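PDB 6JEB: beta-hexosaminidase Amuc_2018 from Akkermansia muciniphila, which hydrolyses terminal N-acetylhexosamine residues from the non-reducing ends of N-glycans, chitobiose and related glycosides, as a family 20 glycosidase. Local coordinates for residues W307-G310 / I314-P317; K335-G340 / A389-G394. All coordinates share one frame; numbering follows the deposited sequence.

Contact 1. Residues W307-G310 / I314-P317; sequences WYEG and IYHP. With ACM (acetamide), chain C.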
ATOM      1  N   TRP A 307      -5.736   9.656   3.646  1.00 14.29           N
ATOM      2  CA  TRP A 307      -4.840   9.603   4.800  1.00 14.08           C
ATOM      3  C   TRP A 307      -5.518  10.324   5.959  1.00 14.87           C
ATOM      4  O   TRP A 307      -5.909  11.488   5.822  1.00 16.52           O
ATOM      5  CB  TRP A 307      -3.502  10.282   4.488  1.00 13.90           C
ATOM      6  CG  TRP A 307      -2.728   9.664   3.354  1.00 13.55           C
ATOM      7  CD1 TRP A 307      -2.488  10.221   2.128  1.00 13.57           C
ATOM      8  CD2 TRP A 307      -2.094   8.373   3.340  1.00 13.66           C
ATOM      9  NE1 TRP A 307      -1.752   9.357   1.346  1.00 13.03           N
ATOM     10  CE2 TRP A 307      -1.496   8.215   2.068  1.00 12.55           C
ATOM     11  CE3 TRP A 307      -1.964   7.344   4.280  1.00 13.57           C
ATOM     12  CZ2 TRP A 307      -0.786   7.071   1.712  1.00 12.67           C
ATOM     13  CZ3 TRP A 307      -1.256   6.200   3.925  1.00 13.93           C
ATOM     14  CH2 TRP A 307      -0.677   6.075   2.650  1.00 12.93           C
ATOM     15  N   TYR A 308      -5.673   9.643   7.092  1.00 14.86           N
ATOM     16  CA  TYR A 308      -6.311  10.269   8.246  1.00 15.84           C
ATOM     17  C   TYR A 308      -5.401  11.342   8.834  1.00 16.91           C
ATOM     18  O   TYR A 308      -4.236  11.076   9.143  1.00 18.19           O
ATOM     19  CB  TYR A 308      -6.595   9.213   9.311  1.00 15.88           C
ATOM     20  CG  TYR A 308      -7.374   9.751  10.485  1.00 18.03           C
ATOM     21  CD1 TYR A 308      -8.618  10.340  10.303  1.00 18.98           C
ATOM     22  CD2 TYR A 308      -6.870   9.666  11.776  1.00 18.89           C
ATOM     23  CE1 TYR A 308      -9.350  10.831  11.384  1.00 21.98           C
ATOM     24  CE2 TYR A 308      -7.591  10.159  12.866  1.00 20.98           C
ATOM     25  CZ  TYR A 308      -8.830  10.740  12.659  1.00 21.98           C
ATOM     26  OH  TYR A 308      -9.561  11.228  13.722  1.00 25.79           O
ATOM     27  N   GLU A 309      -5.932  12.556   8.998  1.00 16.30           N
ATOM     28  CA  GLU A 309      -5.135  13.681   9.479  1.00 17.80           C
ATOM     29  C   GLU A 309      -5.547  14.161  10.868  1.00 19.18           C
ATOM     30  O   GLU A 309      -5.183  15.269  11.270  1.00 21.55           O
ATOM     31  CB  GLU A 309      -5.102  14.824   8.458  1.00 17.00           C
ATOM     32  CG  GLU A 309      -4.222  14.506   7.244  1.00 18.62           C
ATOM     33  CD  GLU A 309      -2.744  14.428   7.596  1.00 20.30           C
ATOM     34  OE1 GLU A 309      -2.030  15.434   7.430  1.00 20.83           O
ATOM     35  OE2 GLU A 309      -2.285  13.361   8.052  1.00 23.21           O
ATOM     36  N   GLY A 310      -6.286  13.342  11.615  1.00 18.95           N
ATOM     37  CA  GLY A 310      -6.552  13.623  13.008  1.00 20.34           C
ATOM     38  C   GLY A 310      -7.793  14.441  13.294  1.00 22.03           C
ATOM     39  O   GLY A 310      -8.079  14.703  14.469  1.00 25.59           O
ATOM     40  N   ILE A 314     -13.784  16.089   9.100  1.00 22.73           N
ATOM     41  CA  ILE A 314     -13.687  16.464   7.688  1.00 22.19           C
ATOM     42  C   ILE A 314     -14.082  15.341   6.737  1.00 20.88           C
ATOM     43  O   ILE A 314     -14.132  15.570   5.519  1.00 21.47           O
ATOM     44  CB  ILE A 314     -12.324  17.063   7.276  1.00 21.55           C
ATOM     45  CG1 ILE A 314     -11.205  16.018   7.338  1.00 21.74           C
ATOM     46  CG2 ILE A 314     -11.986  18.288   8.131  1.00 22.05           C
ATOM     47  CD1 ILE A 314      -9.893  16.511   6.721  1.00 24.20           C
ATOM     48  N   TYR A 315     -14.358  14.143   7.243  1.00 21.41           N
ATOM     49  CA  TYR A 315     -14.749  13.011   6.414  1.00 21.30           C
ATOM     50  C   TYR A 315     -16.235  12.731   6.592  1.00 23.73           C
ATOM     51  O   TYR A 315     -16.875  13.218   7.527  1.00 27.80           O
ATOM     52  CB  TYR A 315     -13.914  11.769   6.764  1.00 20.81           C
ATOM     53  CG  TYR A 315     -12.442  12.101   6.883  1.00 19.20           C
ATOM     54  CD1 TYR A 315     -11.657  12.300   5.746  1.00 18.14           C
ATOM     55  CD2 TYR A 315     -11.845  12.254   8.129  1.00 19.86           C
ATOM     56  CE1 TYR A 315     -10.310  12.631   5.856  1.00 18.41           C
ATOM     57  CE2 TYR A 315     -10.504  12.580   8.252  1.00 19.61           C
ATOM     58  CZ  TYR A 315      -9.738  12.765   7.111  1.00 17.82           C
ATOM     59  OH  TYR A 315      -8.409  13.100   7.233  1.00 17.98           O
ATOM     60  N   HIS A 316     -16.783  11.954   5.663  1.00 23.64           N
ATOM     61  CA  HIS A 316     -18.190  11.592   5.714  1.00 26.28           C
ATOM     62  C   HIS A 316     -18.344  10.183   6.267  1.00 25.60           C
ATOM     63  O   HIS A 316     -17.559   9.297   5.925  1.00 23.91           O
ATOM     64  CB  HIS A 316     -18.788  11.633   4.307  1.00 31.99           C
ATOM     65  CG  HIS A 316     -20.285  11.556   4.281  1.00 38.38           C
ATOM     66  ND1 HIS A 316     -20.972  10.366   4.398  1.00 41.15           N
ATOM     67  CD2 HIS A 316     -21.224  12.522   4.153  1.00 41.57           C
ATOM     68  CE1 HIS A 316     -22.272  10.604   4.344  1.00 42.38           C
ATOM     69  NE2 HIS A 316     -22.451  11.904   4.195  1.00 42.11           N
ATOM     70  N   PRO A 317     -19.336   9.945   7.125  1.00 26.04           N
ATOM     71  CA  PRO A 317     -19.560   8.589   7.641  1.00 26.01           C
ATOM     72  C   PRO A 317     -19.590   7.567   6.512  1.00 24.78           C
ATOM     73  O   PRO A 317     -20.138   7.815   5.436  1.00 27.34           O
ATOM     74  CB  PRO A 317     -20.922   8.702   8.334  1.00 28.96           C
ATOM     75  CG  PRO A 317     -20.962  10.112   8.793  1.00 29.09           C
ATOM     76  CD  PRO A 317     -20.256  10.922   7.729  1.00 26.79           C
TER
HETATM   77  C1  ACM C 502       2.090  10.518   4.650  1.00 15.50           C
HETATM   78  O   ACM C 502       2.930   9.937   5.260  1.00 17.41           O
HETATM   79  N   ACM C 502       2.409  11.802   4.112  1.00 12.42           N
HETATM   80  C2  ACM C 502       0.690   9.975   4.420  1.00 14.59           C
HETATM   81  O   HOH W   1      -7.195  13.701   4.949  1.00 18.11           O
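Tyr315 reaches back across the loop to meet Trp307, Tyr308 and Glu309. Its CB already points at the other segment, and beyond it the ring lies against aliphatic carbon: CG1 of its neighbour Ile314 sits 3.5 Å above the ring plane, over the centre. Farther out, Tyr315 CE2 packs 3.6 Å from Tyr308 CD1, with Tyr308 CE1 close behind. Tyr308 meets it because CG lies anti to its own backbone N (chi1 -174°), a torsion that swings the ring in the direction of Tyr315; the two planes are inclined at 40°, neither stacked nor edge-to-face. At the tip, Tyr315 OH comes 3.1 Å from Glu309 N. A water in the plane of the Tyr315 ring lies 2.7 Å from OH and hydrogen-bonds to it, and gives another hydrogen bond to Trp307 O at 2.7 Å. Tyrosine suits this place: a long apolar ring for the packing and one polar atom to meet buried backbone. The Trp307 indole lines the acetamide pocket, with acetamide C2 3.4 Å above its plane, while its NE1 bonds Glu187; Glu309 bonds Glu258 N and forms a salt bridge with Arg325. The chemistry implies division of labour: the Tyr315 ring packs on carbon and one water links its OH to Trp307 O, while Trp307 gives the acetamide methyl an aromatic floor, consistent with a seat for the substrate's N-acetyl group.

Contact 2. Residues K335-G340 / A389-G394; sequences KTKKAG and AGHIRG
His391 meets Thr336 and Lys337 on the last turns of helix 329-339, and its segment begins with a tight bend. Ala389 opens a type I turn, closed by Ile392 N bonding to Ala389 O at 3.1 Å, and Gly390 takes its second position. At His391, CG stands between the backbone N and the carbonyl carbon (chi1 62°), directing the imidazole at the helix. His391 NE2 gives a hydrogen bond to Thr336 OG1 at 3.0 Å, the oxygen lying 4° out of the imidazole plane; NE2 is shared with Ile333 O. Accepting here, the threonine hydroxyl can donate its own hydrogen to Ser332 O or Ile333 O, carbonyls of the preceding turn. Lys337 CB rests over one ring face in a CH-pi contact, 3.8 Å from the centroid, while a water joins Lys337 NZ, which also hydrogen-bonds Lys387 O, to His391 ND1. Replacing His391 by an alanine would probably leave Thr336 OG1 without this donor and Lys337 CB without the ring beneath it. Ile392 then starts the strand; Arg393 pairs through its backbone with Leu343 and Trp92, and its NH1 bonds Thr320. Gly394 adopts angles (phi 155°) that a side chain would not tolerate. With Gly340 ending the helix in a Schellman motif, the arrangement is typical of a TIM barrel, where a helix packs its C-terminal end beside the start of a strand.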
ATOM      1  N   LYS A 335     -11.588   7.562  17.531  1.00 27.38           N
ATOM      2  CA  LYS A 335     -12.277   8.667  16.869  1.00 26.84           C
ATOM      3  C   LYS A 335     -12.965   8.220  15.583  1.00 24.71           C
ATOM      4  O   LYS A 335     -14.055   8.704  15.260  1.00 24.57           O
ATOM      5  CB  LYS A 335     -11.306   9.817  16.589  1.00 31.17           C
ATOM      6  CG  LYS A 335     -10.750  10.498  17.829  1.00 37.49           C
ATOM      7  CD  LYS A 335     -11.848  11.105  18.686  1.00 42.68           C
ATOM      8  CE  LYS A 335     -11.285  11.614  20.008  1.00 46.47           C
ATOM      9  NZ  LYS A 335     -12.142  11.244  21.170  1.00 49.57           N
ATOM     10  N   THR A 336     -12.344   7.318  14.819  1.00 23.30           N
ATOM     11  CA  THR A 336     -13.002   6.853  13.602  1.00 23.50           C
ATOM     12  C   THR A 336     -14.248   6.039  13.925  1.00 23.91           C
ATOM     13  O   THR A 336     -15.259   6.136  13.218  1.00 26.25           O
ATOM     14  CB  THR A 336     -12.037   6.068  12.712  1.00 22.53           C
ATOM     15  OG1 THR A 336     -11.446   4.996  13.457  1.00 23.13           O
ATOM     16  CG2 THR A 336     -10.949   6.985  12.160  1.00 23.31           C
ATOM     17  N   LYS A 337     -14.202   5.230  14.985  1.00 23.49           N
ATOM     18  CA  LYS A 337     -15.402   4.514  15.401  1.00 26.32           C
ATOM     19  C   LYS A 337     -16.518   5.492  15.745  1.00 27.47           C
ATOM     20  O   LYS A 337     -17.661   5.329  15.303  1.00 29.02           O
ATOM     21  CB  LYS A 337     -15.097   3.607  16.591  1.00 28.58           C
ATOM     22  CG  LYS A 337     -16.315   2.834  17.079  1.00 32.33           C
ATOM     23  CD  LYS A 337     -16.033   2.088  18.366  1.00 36.87           C
ATOM     24  CE  LYS A 337     -17.314   1.515  18.946  1.00 41.15           C
ATOM     25  NZ  LYS A 337     -17.934   0.521  18.023  1.00 42.97           N
ATOM     26  N   LYS A 338     -16.195   6.532  16.521  1.00 28.64           N
ATOM     27  CA  LYS A 338     -17.212   7.502  16.920  0.70 32.59           C
ATOM     28  C   LYS A 338     -17.785   8.241  15.719  1.00 30.93           C
ATOM     29  O   LYS A 338     -18.974   8.587  15.714  1.00 32.13           O
ATOM     30  CB  LYS A 338     -16.634   8.508  17.916  0.70 38.41           C
ATOM     31  CG  LYS A 338     -16.224   7.917  19.250  0.70 43.88           C
ATOM     32  CD  LYS A 338     -15.925   9.010  20.268  0.70 47.67           C
ATOM     33  CE  LYS A 338     -15.269   8.439  21.515  0.70 50.04           C
ATOM     34  NZ  LYS A 338     -15.989   7.240  22.015  0.70 51.37           N
ATOM     35  N   ALA A 339     -16.966   8.487  14.699  1.00 29.11           N
ATOM     36  CA  ALA A 339     -17.392   9.219  13.515  1.00 28.05           C
ATOM     37  C   ALA A 339     -18.009   8.325  12.449  1.00 27.88           C
ATOM     38  O   ALA A 339     -18.418   8.833  11.400  1.00 30.11           O
ATOM     39  CB  ALA A 339     -16.212   9.991  12.916  1.00 26.54           C
ATOM     40  N   GLY A 340     -18.072   7.016  12.678  1.00 24.90           N
ATOM     41  CA  GLY A 340     -18.627   6.118  11.683  1.00 23.80           C
ATOM     42  C   GLY A 340     -17.743   5.904  10.477  1.00 23.25           C
ATOM     43  O   GLY A 340     -18.248   5.630   9.384  1.00 24.15           O
ATOM     44  N   ALA A 389     -13.026  -2.185  17.791  1.00 29.79           N
ATOM     45  CA  ALA A 389     -12.090  -2.148  16.672  1.00 27.64           C
ATOM     46  C   ALA A 389     -12.578  -2.894  15.434  1.00 25.95           C
ATOM     47  O   ALA A 389     -11.781  -3.131  14.514  1.00 27.01           O
ATOM     48  CB  ALA A 389     -10.714  -2.665  17.105  1.00 28.75           C
ATOM     49  N   GLY A 390     -13.859  -3.253  15.369  1.00 25.86           N
ATOM     50  CA  GLY A 390     -14.353  -4.018  14.236  1.00 25.24           C
ATOM     51  C   GLY A 390     -14.421  -3.245  12.938  1.00 23.20           C
ATOM     52  O   GLY A 390     -14.577  -3.861  11.877  1.00 24.77           O
ATOM     53  N   HIS A 391     -14.317  -1.922  12.999  1.00 22.20           N
ATOM     54  CA  HIS A 391     -14.282  -1.081  11.813  1.00 20.02           C
ATOM     55  C   HIS A 391     -12.895  -1.017  11.183  1.00 19.12           C
ATOM     56  O   HIS A 391     -12.724  -0.340  10.162  1.00 18.74           O
ATOM     57  CB  HIS A 391     -14.769   0.329  12.166  1.00 20.99           C
ATOM     58  CG  HIS A 391     -13.905   1.022  13.171  1.00 22.07           C
ATOM     59  ND1 HIS A 391     -13.698   0.526  14.440  1.00 24.13           N
ATOM     60  CD2 HIS A 391     -13.189   2.168  13.091  1.00 21.77           C
ATOM     61  CE1 HIS A 391     -12.891   1.337  15.099  1.00 23.95           C
ATOM     62  NE2 HIS A 391     -12.563   2.339  14.301  1.00 22.52           N
ATOM     63  N   ILE A 392     -11.910  -1.700  11.760  1.00 17.49           N
ATOM     64  CA  ILE A 392     -10.587  -1.803  11.151  1.00 16.25           C
ATOM     65  C   ILE A 392     -10.653  -2.845  10.043  1.00 16.65           C
ATOM     66  O   ILE A 392     -11.008  -4.005  10.286  1.00 18.69           O
ATOM     67  CB  ILE A 392      -9.518  -2.166  12.190  1.00 15.57           C
ATOM     68  CG1 ILE A 392      -9.393  -1.056  13.234  1.00 17.13           C
ATOM     69  CG2 ILE A 392      -8.172  -2.432  11.507  1.00 17.98           C
ATOM     70  CD1 ILE A 392      -8.507  -1.422  14.417  1.00 19.43           C
ATOM     71  N   ARG A 393     -10.317  -2.429   8.822  1.00 16.02           N
ATOM     72  CA  ARG A 393     -10.387  -3.298   7.657  1.00 15.91           C
ATOM     73  C   ARG A 393      -9.100  -4.066   7.410  1.00 13.94           C
ATOM     74  O   ARG A 393      -9.130  -5.065   6.679  1.00 15.09           O
ATOM     75  CB  ARG A 393     -10.719  -2.483   6.402  1.00 17.91           C
ATOM     76  CG  ARG A 393     -12.040  -1.725   6.486  1.00 20.52           C
ATOM     77  CD  ARG A 393     -12.260  -0.873   5.245  1.00 25.41           C
ATOM     78  NE  ARG A 393     -12.353  -1.676   4.028  1.00 27.03           N
ATOM     79  CZ  ARG A 393     -12.502  -1.169   2.808  1.00 28.24           C
ATOM     80  NH1 ARG A 393     -12.577   0.145   2.641  1.00 27.12           N
ATOM     81  NH2 ARG A 393     -12.578  -1.973   1.753  1.00 30.74           N
ATOM     82  N   GLY A 394      -7.983  -3.635   7.979  1.00 14.34           N
ATOM     83  CA  GLY A 394      -6.748  -4.368   7.790  1.00 13.73           C
ATOM     84  C   GLY A 394      -5.530  -3.469   7.952  1.00 13.06           C
ATOM     85  O   GLY A 394      -5.551  -2.496   8.706  1.00 14.62           O
TER
HETATM   86  O   HOH W   2     -16.102  -0.589  15.844  1.00 43.10           O

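The contacts come in series along the catalytic barrel, contact 1 closing before contact 2 opens, and their centres are 11 Å apart. Contact 1 lies in the connection from strand 303-307 to strand 320-323; the chain then runs through helix 329-339 and strand 342-345, and contact 2 joins that helix to the turn leading into strand 392-399, the neighbour of 342-345 in the sheet. They touch directly: Tyr308 OH packs 3.6 Å from Lys335 CB, and Pro317 packs on the backbone of Ala339 and Gly340. Contact 1 thus spans from the acetamide pocket to the barrel's outer layer, where the Thr336 side chain of contact 2 lies about 11 Å from that of substrate-binding Trp324.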